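Local coordinates for putative phosphosugar isomerase (Clostridium difficile, PDB 3G68), which is probably a phosphosugar isomerase of the double-SIS-domain family, related to the isomerase part of glucosamine-6-phosphate synthase, at residues Lys195-Arg200 / Asn284-Gly289; Leu299-Thr304 / Ile315-Leu320. All blocks are in the same frame, centred on the assembly; numbering follows the deposited sequence.

Contact 1: residues Lys195-Arg200 / Asn284-Gly289; sequences KQWIER and NVFAIG
W197, on the last turn of helix 187-200, lays the benzo end of its indole against F286 and I288, two residues of strand 284-289 whose side chains reach the same side of the sheet. CG stands anti to the backbone N (chi1 164°), and the ring is thereby carried off the helix toward the strand. Its CZ2 approaches CB of F286 at 4.1 Å; that methylene lies at the rim of the indole, close to the ring plane. The two side chains cross obliquely, and the phenyl ring also meets the ring of F261 on the adjacent strand 258-264, the planes about 25° apart. I288 comes in from further along the strand. With chi1 near -60° and an extended chain, its CD1 reaches the benzo end of the indole, 3.9 Å from CH2 and 4.0 Å from CZ2 of W197, and the two side chains cross at about a right angle. The pyrrole edge is engaged differently, since NE1 gives its hydrogen to the carbonyl of K297. R200, close by on the helix, brings NH2 to the indole edge in plane and bonds through NE to the carbonyl of D296. The contact with the strand is thus purely apolar and buried, while the NE1 bond to K297 O satisfies the ring's one polar atom within the core and probably helps fix its rotation.

Contact 2: residues Leu299-Thr304 / Ile315-Leu320; sequences LKIDIT and IVPIQL. With EDO (1,2-ethanediol), chain I.
L299 and I301 both direct their side chains at P317, in the first turn of helix 316-324, and this proline carries the contact from the helical side. Ahead of it, I315 turns its side chain away, into helices 145-165 and 220-234, while its carbonyl accepts the backbone N of Q319 at 3.0 Å as the helix begins. V316 packs on F187 and Y148 instead of on the strand. P317 then offers CB and CG of its pyrrolidine ring. CD2 of L299 sits 3.6 Å from CB and 3.7 Å from CG of P317, the leucine branch lying aslant to the proline ring. The leucine reaches this far because its CG is anti to the backbone N (chi1 173°), which extends the branch off the strand toward the helix. CD1 of I301 makes a looser approach to CG of P317, at 4.4 Å. Strand 299-300 is the outermost strand, within this chain, of a five-stranded parallel sheet with helices packed against it, in the 2-1-3-4-5 order of an SIS domain, and the contact places the first turn of helix 316-324 over the sheet next to that strand. Beyond the strand, the backbone of D302 holds a 1,2-ethanediol molecule, probably from the crystallisation liquor: N of D302 donates to O1 of the diol at 2.6 Å, nearly straight at 168°, and O of D302 accepts from O2 of the diol at 2.7 Å. Further along the helix the side chains serve other neighbours. I318 packs on A226 and L230 of helix 220-234, Q319 accepts a hydrogen bond through OE1 from the hydroxyl of Y148, and L320 packs on Y191 and I198 of helix 187-200.

How the contacts relate
After the first five-stranded sheet and its helices, the chain runs through helix 187-200 and then makes strands 210-215, 238-242 and 258-264 with their helices before returning as strand 284-289, where contact 1 closes a loop of 83 residues. Contact 2 opens only afterwards and closes a short one, ten residues without helix or strand, so the two stand in series and neither nests nor crosses. They meet in space, their centres about 9 Å apart. Strands 284-289 and 299-300 lie side by side in the parallel sheet, probably joined by A287 O to L299 N and G289 O to I301 N, while helices 187-200 and 316-324 pack together over the sheet, with W197 on P317.

Contact 1: residues Lys195-Arg200 / Asn284-Gly289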
loop_
_atom_site.group_PDB
_atom_site.type_symbol
_atom_site.label_atom_id
_atom_site.label_comp_id
_atom_site.label_asym_id
_atom_site.label_seq_id
_atom_site.Cartn_x
_atom_site.Cartn_y
_atom_site.Cartn_z
ATOM N N LYS B 195 -29.349 31.917 0.267
ATOM C CA LYS B 195 -30.398 31.526 -0.650
ATOM C C LYS B 195 -31.499 30.700 0.040
ATOM O O LYS B 195 -32.677 30.903 -0.232
ATOM C CB LYS B 195 -29.772 30.774 -1.839
ATOM C CG LYS B 195 -30.717 30.447 -2.960
ATOM C CD LYS B 195 -29.937 29.935 -4.175
ATOM C CE LYS B 195 -30.871 29.631 -5.338
ATOM N NZ LYS B 195 -30.196 28.879 -6.461
ATOM N N GLN B 196 -31.115 29.811 0.959
ATOM C CA GLN B 196 -32.054 28.993 1.714
ATOM C C GLN B 196 -32.871 29.864 2.689
ATOM O O GLN B 196 -34.080 29.726 2.798
ATOM C CB GLN B 196 -31.297 27.908 2.495
ATOM C CG GLN B 196 -30.597 26.865 1.632
ATOM C CD GLN B 196 -29.665 25.950 2.445
ATOM O OE1 GLN B 196 -29.910 25.669 3.633
ATOM N NE2 GLN B 196 -28.592 25.484 1.805
ATOM N N TRP B 197 -32.195 30.763 3.375
ATOM C CA TRP B 197 -32.854 31.713 4.298
ATOM C C TRP B 197 -33.884 32.626 3.588
ATOM O O TRP B 197 -34.982 32.843 4.125
ATOM C CB TRP B 197 -31.782 32.488 5.066
ATOM C CG TRP B 197 -32.172 33.744 5.792
ATOM C CD1 TRP B 197 -32.745 33.857 7.046
ATOM C CD2 TRP B 197 -31.893 35.065 5.361
ATOM N NE1 TRP B 197 -32.879 35.184 7.385
ATOM C CE2 TRP B 197 -32.357 35.947 6.373
ATOM C CE3 TRP B 197 -31.344 35.608 4.185
ATOM C CZ2 TRP B 197 -32.250 37.330 6.256
ATOM C CZ3 TRP B 197 -31.248 36.979 4.068
ATOM C CH2 TRP B 197 -31.712 37.829 5.098
ATOM N N ILE B 198 -33.533 33.138 2.407
ATOM C CA ILE B 198 -34.446 33.953 1.613
ATOM C C ILE B 198 -35.715 33.172 1.243
ATOM O O ILE B 198 -36.820 33.683 1.402
ATOM C CB ILE B 198 -33.765 34.486 0.348
ATOM C CG1 ILE B 198 -32.710 35.522 0.706
ATOM C CG2 ILE B 198 -34.791 35.139 -0.576
ATOM C CD1 ILE B 198 -31.722 35.905 -0.439
ATOM N N GLU B 199 -35.525 31.928 0.783
ATOM C CA GLU B 199 -36.609 31.054 0.385
ATOM C C GLU B 199 -37.522 30.773 1.570
ATOM O O GLU B 199 -38.744 30.823 1.446
ATOM C CB GLU B 199 -36.014 29.762 -0.202
ATOM C CG GLU B 199 -37.015 28.761 -0.719
ATOM C CD GLU B 199 -37.871 29.260 -1.853
ATOM O OE1 GLU B 199 -37.408 30.045 -2.709
ATOM O OE2 GLU B 199 -39.032 28.805 -1.908
ATOM N N ARG B 200 -36.925 30.534 2.733
ATOM C CA ARG B 200 -37.680 30.283 3.951
ATOM C C ARG B 200 -38.514 31.518 4.414
ATOM O O ARG B 200 -39.581 31.387 5.026
ATOM C CB ARG B 200 -36.656 29.918 5.036
ATOM C CG ARG B 200 -37.208 29.412 6.303
ATOM C CD ARG B 200 -36.127 28.736 7.158
ATOM N NE ARG B 200 -35.030 29.594 7.630
ATOM C CZ ARG B 200 -33.734 29.511 7.302
ATOM N NH1 ARG B 200 -33.256 28.583 6.486
ATOM N NH2 ARG B 200 -32.879 30.372 7.840
ATOM N N ASN B 284 -41.199 41.417 11.883
ATOM C CA ASN B 284 -40.233 41.430 10.791
ATOM C C ASN B 284 -38.810 41.764 11.193
ATOM O O ASN B 284 -38.162 42.609 10.549
ATOM C CB ASN B 284 -40.741 42.423 9.725
ATOM C CG ASN B 284 -42.182 42.183 9.379
ATOM O OD1 ASN B 284 -42.573 41.054 9.083
ATOM N ND2 ASN B 284 -42.999 43.228 9.463
ATOM N N VAL B 285 -38.312 41.108 12.253
ATOM C CA VAL B 285 -36.927 41.278 12.704
ATOM C C VAL B 285 -36.113 40.027 12.251
ATOM O O VAL B 285 -36.466 38.880 12.557
ATOM C CB VAL B 285 -36.783 41.529 14.219
ATOM C CG1 VAL B 285 -35.277 41.747 14.526
ATOM C CG2 VAL B 285 -37.608 42.767 14.665
ATOM N N PHE B 286 -35.040 40.254 11.507
ATOM C CA PHE B 286 -34.190 39.168 10.954
ATOM C C PHE B 286 -32.766 39.416 11.424
ATOM O O PHE B 286 -32.198 40.444 11.101
ATOM C CB PHE B 286 -34.215 39.174 9.410
ATOM C CG PHE B 286 -35.597 39.093 8.819
ATOM C CD1 PHE B 286 -36.171 37.858 8.505
ATOM C CD2 PHE B 286 -36.318 40.239 8.553
ATOM C CE1 PHE B 286 -37.432 37.784 7.984
ATOM C CE2 PHE B 286 -37.606 40.157 8.016
ATOM C CZ PHE B 286 -38.151 38.940 7.738
ATOM N N ALA B 287 -32.201 38.485 12.203
ATOM C CA ALA B 287 -30.820 38.619 12.688
ATOM C C ALA B 287 -29.888 37.733 11.885
ATOM O O ALA B 287 -30.207 36.606 11.598
ATOM C CB ALA B 287 -30.733 38.293 14.168
ATOM N N ILE B 288 -28.741 38.282 11.519
ATOM C CA ILE B 288 -27.748 37.597 10.705
ATOM C C ILE B 288 -26.411 37.587 11.468
ATOM O O ILE B 288 -25.906 38.644 11.862
ATOM C CB ILE B 288 -27.548 38.334 9.345
ATOM C CG1 ILE B 288 -28.869 38.378 8.547
ATOM C CG2 ILE B 288 -26.412 37.697 8.596
ATOM C CD1 ILE B 288 -28.856 39.239 7.274
ATOM N N GLY B 289 -25.846 36.390 11.655
ATOM C CA GLY B 289 -24.564 36.263 12.310
ATOM C C GLY B 289 -24.116 34.872 12.682
ATOM O O GLY B 289 -24.806 33.878 12.415
#

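Contact 2: residues Leu299-Thr304 / Ile315-Leu320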
loop_
_atom_site.group_PDB
_atom_site.type_symbol
_atom_site.label_atom_id
_atom_site.label_comp_id
_atom_site.label_asym_id
_atom_site.label_seq_id
_atom_site.Cartn_x
_atom_site.Cartn_y
_atom_site.Cartn_z
ATOM N N LEU B 299 -30.423 34.041 10.201
ATOM C CA LEU B 299 -29.458 33.426 9.295
ATOM C C LEU B 299 -28.149 33.252 10.054
ATOM O O LEU B 299 -27.441 34.231 10.324
ATOM C CB LEU B 299 -29.212 34.283 8.058
ATOM C CG LEU B 299 -28.081 33.837 7.100
ATOM C CD1 LEU B 299 -28.293 32.381 6.602
ATOM C CD2 LEU B 299 -27.978 34.795 5.916
ATOM N N LYS B 300 -27.825 31.997 10.374
ATOM C CA LYS B 300 -26.587 31.662 11.049
ATOM C C LYS B 300 -25.516 31.383 9.998
ATOM O O LYS B 300 -25.643 30.439 9.208
ATOM C CB LYS B 300 -26.780 30.454 11.930
ATOM C CG LYS B 300 -25.619 30.153 12.847
ATOM C CD LYS B 300 -26.008 28.998 13.797
ATOM C CE LYS B 300 -24.979 28.781 14.895
ATOM N NZ LYS B 300 -25.494 27.857 15.982
ATOM N N ILE B 301 -24.503 32.237 9.934
ATOM C CA ILE B 301 -23.393 32.041 8.986
ATOM C C ILE B 301 -22.081 32.149 9.723
ATOM O O ILE B 301 -21.894 33.054 10.529
ATOM C CB ILE B 301 -23.453 32.972 7.743
ATOM C CG1 ILE B 301 -23.763 34.422 8.154
ATOM C CG2 ILE B 301 -24.480 32.400 6.704
ATOM C CD1 ILE B 301 -23.864 35.384 6.995
ATOM N N ASP B 302 -21.175 31.220 9.449
ATOM C CA ASP B 302 -19.908 31.171 10.152
ATOM C C ASP B 302 -18.852 32.000 9.415
ATOM O O ASP B 302 -18.136 31.499 8.527
ATOM C CB ASP B 302 -19.444 29.726 10.349
ATOM C CG ASP B 302 -18.142 29.643 11.107
ATOM O OD1 ASP B 302 -17.830 30.598 11.858
ATOM O OD2 ASP B 302 -17.434 28.635 10.930
ATOM N N ILE B 303 -18.805 33.271 9.825
ATOM C CA ILE B 303 -17.945 34.323 9.281
ATOM C C ILE B 303 -16.778 34.484 10.252
ATOM O O ILE B 303 -16.969 34.310 11.464
ATOM C CB ILE B 303 -18.770 35.664 9.206
ATOM C CG1 ILE B 303 -19.903 35.526 8.187
ATOM C CG2 ILE B 303 -17.922 36.882 8.819
ATOM C CD1 ILE B 303 -20.812 36.720 8.103
ATOM N N THR B 304 -15.587 34.821 9.739
ATOM C CA THR B 304 -14.423 35.088 10.586
ATOM C C THR B 304 -14.714 36.089 11.691
ATOM O O THR B 304 -15.547 36.980 11.543
ATOM C CB THR B 304 -13.227 35.690 9.830
ATOM O OG1 THR B 304 -12.174 35.965 10.772
ATOM C CG2 THR B 304 -13.593 37.025 9.111
ATOM N N ILE B 315 -22.578 41.114 4.136
ATOM C CA ILE B 315 -23.755 41.601 3.435
ATOM C C ILE B 315 -24.166 40.778 2.209
ATOM O O ILE B 315 -25.129 41.131 1.529
ATOM C CB ILE B 315 -23.700 43.120 3.118
ATOM C CG1 ILE B 315 -22.621 43.488 2.120
ATOM C CG2 ILE B 315 -23.513 43.938 4.390
ATOM C CD1 ILE B 315 -22.801 44.940 1.624
ATOM N N VAL B 316 -23.465 39.671 1.946
ATOM C CA VAL B 316 -23.864 38.740 0.856
ATOM C C VAL B 316 -25.379 38.450 0.882
ATOM O O VAL B 316 -26.030 38.559 -0.160
ATOM C CB VAL B 316 -23.014 37.434 0.867
ATOM C CG1 VAL B 316 -23.579 36.354 -0.062
ATOM C CG2 VAL B 316 -21.623 37.751 0.448
ATOM N N PRO B 317 -25.940 38.063 2.051
ATOM C CA PRO B 317 -27.395 37.818 2.122
ATOM C C PRO B 317 -28.281 38.965 1.690
ATOM O O PRO B 317 -29.306 38.742 1.053
ATOM C CB PRO B 317 -27.632 37.468 3.595
ATOM C CG PRO B 317 -26.353 37.728 4.272
ATOM C CD PRO B 317 -25.284 37.651 3.307
ATOM N N ILE B 318 -27.876 40.190 2.023
ATOM C CA ILE B 318 -28.665 41.359 1.711
ATOM C C ILE B 318 -28.563 41.630 0.207
ATOM O O ILE B 318 -29.573 41.901 -0.424
ATOM C CB ILE B 318 -28.240 42.630 2.515
ATOM C CG1 ILE B 318 -28.330 42.380 4.021
ATOM C CG2 ILE B 318 -29.164 43.782 2.149
ATOM C CD1 ILE B 318 -29.693 42.023 4.463
ATOM N N GLN B 319 -27.362 41.556 -0.361
ATOM C CA GLN B 319 -27.221 41.681 -1.818
ATOM C C GLN B 319 -27.986 40.616 -2.542
ATOM O O GLN B 319 -28.525 40.881 -3.621
ATOM C CB GLN B 319 -25.751 41.616 -2.229
ATOM C CG GLN B 319 -24.947 42.810 -1.780
ATOM C CD GLN B 319 -23.478 42.512 -1.738
ATOM O OE1 GLN B 319 -23.066 41.375 -1.451
ATOM N NE2 GLN B 319 -22.658 43.528 -2.027
ATOM N N LEU B 320 -28.055 39.396 -1.998
ATOM C CA LEU B 320 -28.828 38.343 -2.653
ATOM C C LEU B 320 -30.310 38.663 -2.641
ATOM O O LEU B 320 -31.028 38.352 -3.617
ATOM C CB LEU B 320 -28.517 36.932 -2.135
ATOM C CG LEU B 320 -29.154 35.792 -2.908
ATOM C CD1 LEU B 320 -28.805 35.845 -4.431
ATOM C CD2 LEU B 320 -28.688 34.475 -2.318
HETATM C C1 EDO I . -21.034 29.425 6.054
HETATM O O1 EDO I . -21.402 29.561 7.437
HETATM C C2 EDO I . -19.586 29.851 5.850
HETATM O O2 EDO I . -18.746 29.409 6.930
#